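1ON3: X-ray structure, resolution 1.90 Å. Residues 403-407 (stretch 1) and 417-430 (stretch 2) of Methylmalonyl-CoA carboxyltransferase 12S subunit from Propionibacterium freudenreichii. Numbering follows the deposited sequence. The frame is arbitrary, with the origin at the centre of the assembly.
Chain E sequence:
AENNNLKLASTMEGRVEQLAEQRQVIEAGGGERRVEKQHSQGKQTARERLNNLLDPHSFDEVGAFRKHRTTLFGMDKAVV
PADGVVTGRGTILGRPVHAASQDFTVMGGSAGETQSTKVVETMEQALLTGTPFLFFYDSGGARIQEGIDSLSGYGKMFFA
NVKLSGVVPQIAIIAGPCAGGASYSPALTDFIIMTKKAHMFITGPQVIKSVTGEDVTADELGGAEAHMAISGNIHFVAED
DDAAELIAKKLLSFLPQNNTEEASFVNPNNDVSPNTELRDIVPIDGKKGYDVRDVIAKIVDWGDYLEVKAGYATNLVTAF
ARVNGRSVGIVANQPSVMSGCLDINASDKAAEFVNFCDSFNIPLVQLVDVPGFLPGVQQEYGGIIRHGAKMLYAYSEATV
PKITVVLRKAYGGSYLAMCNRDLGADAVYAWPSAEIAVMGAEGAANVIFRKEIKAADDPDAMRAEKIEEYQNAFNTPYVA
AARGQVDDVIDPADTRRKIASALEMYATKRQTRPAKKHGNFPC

Stretch 1 403-407: ITVVL
Stretch 2 417-430: AMCNRDLGADAVYA

The two stretches are joined as neighbouring parallel β-strands, 403-407 and 427-430, with one threonine side chain tying the first strand to the loop that precedes the second. The strand axes run 12° apart and approach to 4.7 Å. Register follows from the CA-CA pairs: Ile403 with Ala427 (5.0 Å), Thr404 with Val428 (4.7 Å), Val405 with Tyr429 (4.8 Å) and Val406 with Ala430 (4.8 Å). Backbone angles are extended, for example -125/131 at Thr404 and -144/135 at Ala427, with Val406 at -93/111, although Leu407 turns to -81/-46.

Three near-linear backbone hydrogen bonds define the ladder: Thr404 N to Ala427 O (3.0 Å, 173°), Tyr429 N to Thr404 O (2.8 Å, 161°) and Val406 N to Tyr429 O (2.7 Å, 171°). Thr404 thus uses both its N and O, straddling Val428 as parallel pairing requires. CA-H...O contacts reinforce it, the shortest from Val428 CA to Thr404 O at 3.2 Å.

Ile403, Val405, Ala427 and Tyr429 share one face. Ile403 (m, m) lays CD1 3.6 Å from Ala427 CB, a methyl-to-methyl apolar contact. The Tyr429 ring (chi1 -53°, chi2 98°) receives methyls at its edge: Ile403 CG2 lies 4.2 Å from Tyr429 CE1, and Val405 CG2 (chi1 t) 4.3 Å from Tyr429 CD1.

On the other face, Thr404 (chi1 m) donates from OG1 to Cys419 O at 2.7 Å. A β-branched residue with a hydroxyl suits this buried site, combining strand geometry with a donor for a loop carbonyl.

Between these contacts the chain turns through a short 3-10 segment, 421-422. Leu423 N and Ala425 N donate to Asn420 O at 3.1 and 3.2 Å, and Asn420 ND2 bonds Asp422 OD2 at 2.9 Å. Gly424 adopts 94/9, where a CB would jam against the preceding carbonyl. The surface buried between the two stretches, both sides summed, is 463 Å².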

ATOM      1  N   ILE E 403     -21.821  20.399   1.215  1.00 11.37           N
ATOM      2  CA  ILE E 403     -22.789  21.092   2.069  1.00 11.08           C
ATOM      3  C   ILE E 403     -23.916  21.647   1.214  1.00 12.16           C
ATOM      4  O   ILE E 403     -23.679  22.375   0.244  1.00 12.60           O
ATOM      5  CB  ILE E 403     -22.129  22.268   2.808  1.00 13.70           C
ATOM      6  CG1 ILE E 403     -20.844  21.800   3.495  1.00 11.75           C
ATOM      7  CG2 ILE E 403     -23.127  22.879   3.789  1.00 11.50           C
ATOM      8  CD1 ILE E 403     -21.055  20.794   4.600  1.00 18.16           C
ATOM      9  N   THR E 404     -25.147  21.343   1.608  1.00 10.51           N
ATOM     10  CA  THR E 404     -26.298  21.753   0.833  1.00  8.29           C
ATOM     11  C   THR E 404     -27.337  22.564   1.618  1.00 10.32           C
ATOM     12  O   THR E 404     -27.754  22.177   2.702  1.00 13.18           O
ATOM     13  CB  THR E 404     -26.965  20.495   0.228  1.00 11.32           C
ATOM     14  OG1 THR E 404     -26.060  19.890  -0.716  1.00 14.33           O
ATOM     15  CG2 THR E 404     -28.278  20.837  -0.457  1.00 12.08           C
ATOM     16  N   VAL E 405     -27.746  23.683   1.045  1.00 12.40           N
ATOM     17  CA  VAL E 405     -28.740  24.550   1.657  1.00 13.66           C
ATOM     18  C   VAL E 405     -29.942  24.605   0.721  1.00 11.82           C
ATOM     19  O   VAL E 405     -29.821  25.005  -0.445  1.00 11.67           O
ATOM     20  CB  VAL E 405     -28.182  25.985   1.879  1.00 13.27           C
ATOM     21  CG1 VAL E 405     -29.244  26.872   2.529  1.00 14.10           C
ATOM     22  CG2 VAL E 405     -26.943  25.929   2.786  1.00  8.99           C
ATOM     23  N   VAL E 406     -31.101  24.186   1.223  1.00 12.94           N
ATOM     24  CA  VAL E 406     -32.309  24.208   0.406  1.00 13.56           C
ATOM     25  C   VAL E 406     -33.057  25.516   0.641  1.00 14.19           C
ATOM     26  O   VAL E 406     -33.604  25.733   1.723  1.00 15.16           O
ATOM     27  CB  VAL E 406     -33.237  23.017   0.734  1.00 13.56           C
ATOM     28  CG1 VAL E 406     -34.464  23.060  -0.169  1.00 12.41           C
ATOM     29  CG2 VAL E 406     -32.479  21.709   0.555  1.00 14.81           C
ATOM     30  N   LEU E 407     -33.080  26.371  -0.383  1.00 13.85           N
ATOM     31  CA  LEU E 407     -33.732  27.678  -0.317  1.00 12.67           C
ATOM     32  C   LEU E 407     -35.233  27.602  -0.519  1.00 17.15           C
ATOM     33  O   LEU E 407     -35.996  28.230   0.219  1.00 17.39           O
ATOM     34  CB  LEU E 407     -33.161  28.625  -1.385  1.00 11.40           C
ATOM     35  CG  LEU E 407     -31.634  28.779  -1.472  1.00 14.23           C
ATOM     36  CD1 LEU E 407     -31.296  29.797  -2.556  1.00 15.83           C
ATOM     37  CD2 LEU E 407     -31.059  29.229  -0.137  1.00 12.36           C
ATOM     38  N   ALA E 417     -30.285  15.396  -7.568  1.00 10.51           N
ATOM     39  CA  ALA E 417     -29.180  15.792  -8.441  1.00 12.47           C
ATOM     40  C   ALA E 417     -28.395  16.965  -7.864  1.00 13.46           C
ATOM     41  O   ALA E 417     -27.257  17.207  -8.267  1.00 13.31           O
ATOM     42  CB  ALA E 417     -29.710  16.150  -9.813  1.00 13.48           C
ATOM     43  N   MET E 418     -29.010  17.694  -6.932  1.00 12.16           N
ATOM     44  CA  MET E 418     -28.352  18.824  -6.294  1.00 13.32           C
ATOM     45  C   MET E 418     -27.706  18.421  -4.969  1.00 13.45           C
ATOM     46  O   MET E 418     -27.507  19.248  -4.076  1.00 14.96           O
ATOM     47  CB  MET E 418     -29.331  19.973  -6.073  1.00 10.10           C
ATOM     48  CG  MET E 418     -29.796  20.656  -7.356  1.00 10.67           C
ATOM     49  SD  MET E 418     -28.450  21.482  -8.237  1.00 13.83           S
ATOM     50  CE  MET E 418     -28.093  22.835  -7.109  1.00 13.71           C
ATOM     51  N   CYS E 419     -27.406  17.129  -4.860  1.00 11.88           N
ATOM     52  CA  CYS E 419     -26.721  16.549  -3.712  1.00 10.68           C
ATOM     53  C   CYS E 419     -27.411  16.630  -2.350  1.00 15.25           C
ATOM     54  O   CYS E 419     -27.100  17.510  -1.546  1.00 15.18           O
ATOM     55  CB  CYS E 419     -25.322  17.161  -3.594  1.00 13.82           C
ATOM     56  SG  CYS E 419     -24.181  16.190  -2.597  1.00 15.03           S
ATOM     57  N   ASN E 420     -28.330  15.702  -2.081  1.00 10.43           N
ATOM     58  CA  ASN E 420     -29.003  15.681  -0.783  1.00 13.58           C
ATOM     59  C   ASN E 420     -28.201  14.730   0.113  1.00 15.64           C
ATOM     60  O   ASN E 420     -27.126  14.264  -0.283  1.00  9.98           O
ATOM     61  CB  ASN E 420     -30.457  15.212  -0.949  1.00 14.36           C
ATOM     62  CG  ASN E 420     -30.584  13.707  -1.015  1.00 13.86           C
ATOM     63  OD1 ASN E 420     -29.761  13.027  -1.629  1.00 12.79           O
ATOM     64  ND2 ASN E 420     -31.632  13.176  -0.383  1.00 15.99           N
ATOM     65  N   ARG E 421     -28.701  14.430   1.312  1.00 11.53           N
ATOM     66  CA  ARG E 421     -27.982  13.542   2.225  1.00 12.96           C
ATOM     67  C   ARG E 421     -27.667  12.180   1.619  1.00 13.56           C
ATOM     68  O   ARG E 421     -26.607  11.600   1.860  1.00 14.94           O
ATOM     69  CB  ARG E 421     -28.804  13.322   3.496  1.00 17.77           C
ATOM     70  CG  ARG E 421     -28.220  12.287   4.425  1.00 29.87           C
ATOM     71  CD  ARG E 421     -27.476  12.954   5.548  1.00 31.32           C
ATOM     72  NE  ARG E 421     -28.387  13.782   6.329  1.00 35.82           N
ATOM     73  CZ  ARG E 421     -27.993  14.796   7.090  1.00 42.46           C
ATOM     74  NH1 ARG E 421     -26.700  15.102   7.168  1.00 37.32           N
ATOM     75  NH2 ARG E 421     -28.892  15.512   7.759  1.00 45.01           N
ATOM     76  N   ASP E 422     -28.612  11.658   0.846  1.00 12.71           N
ATOM     77  CA  ASP E 422     -28.446  10.352   0.242  1.00 10.64           C
ATOM     78  C   ASP E 422     -27.309  10.281  -0.766  1.00 10.31           C
ATOM     79  O   ASP E 422     -26.767   9.201  -1.001  1.00 12.68           O
ATOM     80  CB  ASP E 422     -29.780   9.903  -0.351  1.00 12.41           C
ATOM     81  CG  ASP E 422     -30.869   9.803   0.720  1.00 18.09           C
ATOM     82  OD1 ASP E 422     -30.659   9.035   1.679  1.00 11.40           O
ATOM     83  OD2 ASP E 422     -31.906  10.498   0.615  1.00 15.83           O
ATOM     84  N   LEU E 423     -26.941  11.409  -1.370  1.00 11.13           N
ATOM     85  CA  LEU E 423     -25.814  11.382  -2.291  1.00 12.02           C
ATOM     86  C   LEU E 423     -24.536  11.810  -1.561  1.00 13.88           C
ATOM     87  O   LEU E 423     -23.548  12.225  -2.170  1.00 15.20           O
ATOM     88  CB  LEU E 423     -26.065  12.252  -3.526  1.00 14.82           C
ATOM     89  CG  LEU E 423     -26.774  11.480  -4.654  1.00 18.08           C
ATOM     90  CD1 LEU E 423     -28.248  11.287  -4.301  1.00 14.03           C
ATOM     91  CD2 LEU E 423     -26.651  12.241  -5.965  1.00 14.56           C
ATOM     92  N   GLY E 424     -24.563  11.724  -0.239  1.00 13.96           N
ATOM     93  CA  GLY E 424     -23.370  12.044   0.520  1.00 13.01           C
ATOM     94  C   GLY E 424     -23.179  13.442   1.063  1.00 12.78           C
ATOM     95  O   GLY E 424     -22.091  13.742   1.547  1.00 16.56           O
ATOM     96  N   ALA E 425     -24.194  14.302   0.983  1.00 12.54           N
ATOM     97  CA  ALA E 425     -24.052  15.642   1.543  1.00 13.82           C
ATOM     98  C   ALA E 425     -23.711  15.424   3.014  1.00 15.56           C
ATOM     99  O   ALA E 425     -24.366  14.629   3.698  1.00 16.90           O
ATOM    100  CB  ALA E 425     -25.360  16.437   1.424  1.00 13.36           C
ATOM    101  N   ASP E 426     -22.681  16.114   3.497  1.00 11.22           N
ATOM    102  CA  ASP E 426     -22.275  15.969   4.890  1.00 13.22           C
ATOM    103  C   ASP E 426     -23.159  16.779   5.832  1.00 13.39           C
ATOM    104  O   ASP E 426     -23.352  16.402   6.987  1.00 15.30           O
ATOM    105  CB  ASP E 426     -20.821  16.385   5.050  1.00 11.51           C
ATOM    106  CG  ASP E 426     -19.901  15.517   4.241  1.00 10.72           C
ATOM    107  OD1 ASP E 426     -19.735  14.337   4.596  1.00 10.11           O
ATOM    108  OD2 ASP E 426     -19.359  16.011   3.237  1.00 12.07           O
ATOM    109  N   ALA E 427     -23.679  17.897   5.339  1.00 12.75           N
ATOM    110  CA  ALA E 427     -24.573  18.739   6.132  1.00 13.49           C
ATOM    111  C   ALA E 427     -25.629  19.310   5.200  1.00 16.18           C
ATOM    112  O   ALA E 427     -25.309  19.768   4.102  1.00 14.58           O
ATOM    113  CB  ALA E 427     -23.792  19.882   6.799  1.00 13.97           C
ATOM    114  N   VAL E 428     -26.889  19.268   5.630  1.00 15.20           N
ATOM    115  CA  VAL E 428     -27.965  19.805   4.811  1.00 12.86           C
ATOM    116  C   VAL E 428     -28.849  20.720   5.658  1.00 16.55           C
ATOM    117  O   VAL E 428     -29.262  20.340   6.756  1.00 16.20           O
ATOM    118  CB  VAL E 428     -28.832  18.682   4.210  1.00 12.66           C
ATOM    119  CG1 VAL E 428     -29.869  19.275   3.302  1.00 15.26           C
ATOM    120  CG2 VAL E 428     -27.957  17.686   3.419  1.00 15.66           C
ATOM    121  N   TYR E 429     -29.124  21.924   5.165  1.00 13.77           N
ATOM    122  CA  TYR E 429     -29.983  22.841   5.916  1.00 14.97           C
ATOM    123  C   TYR E 429     -31.155  23.284   5.069  1.00 17.84           C
ATOM    124  O   TYR E 429     -31.022  23.460   3.857  1.00 15.43           O
ATOM    125  CB  TYR E 429     -29.219  24.087   6.367  1.00 15.99           C
ATOM    126  CG  TYR E 429     -27.962  23.779   7.117  1.00 16.12           C
ATOM    127  CD1 TYR E 429     -26.733  23.792   6.471  1.00 15.80           C
ATOM    128  CD2 TYR E 429     -28.001  23.388   8.458  1.00 18.18           C
ATOM    129  CE1 TYR E 429     -25.566  23.414   7.129  1.00 20.38           C
ATOM    130  CE2 TYR E 429     -26.826  23.002   9.132  1.00 18.34           C
ATOM    131  CZ  TYR E 429     -25.615  23.017   8.448  1.00 21.75           C
ATOM    132  OH  TYR E 429     -24.448  22.605   9.055  1.00 19.73           O
ATOM    133  N   ALA E 430     -32.301  23.471   5.715  1.00 14.01           N
ATOM    134  CA  ALA E 430     -33.498  23.926   5.023  1.00 14.80           C
ATOM    135  C   ALA E 430     -33.894  25.320   5.511  1.00 17.17           C
ATOM    136  O   ALA E 430     -33.900  25.582   6.719  1.00 17.06           O
ATOM    137  CB  ALA E 430     -34.649  22.950   5.279  1.00 16.92           C
TER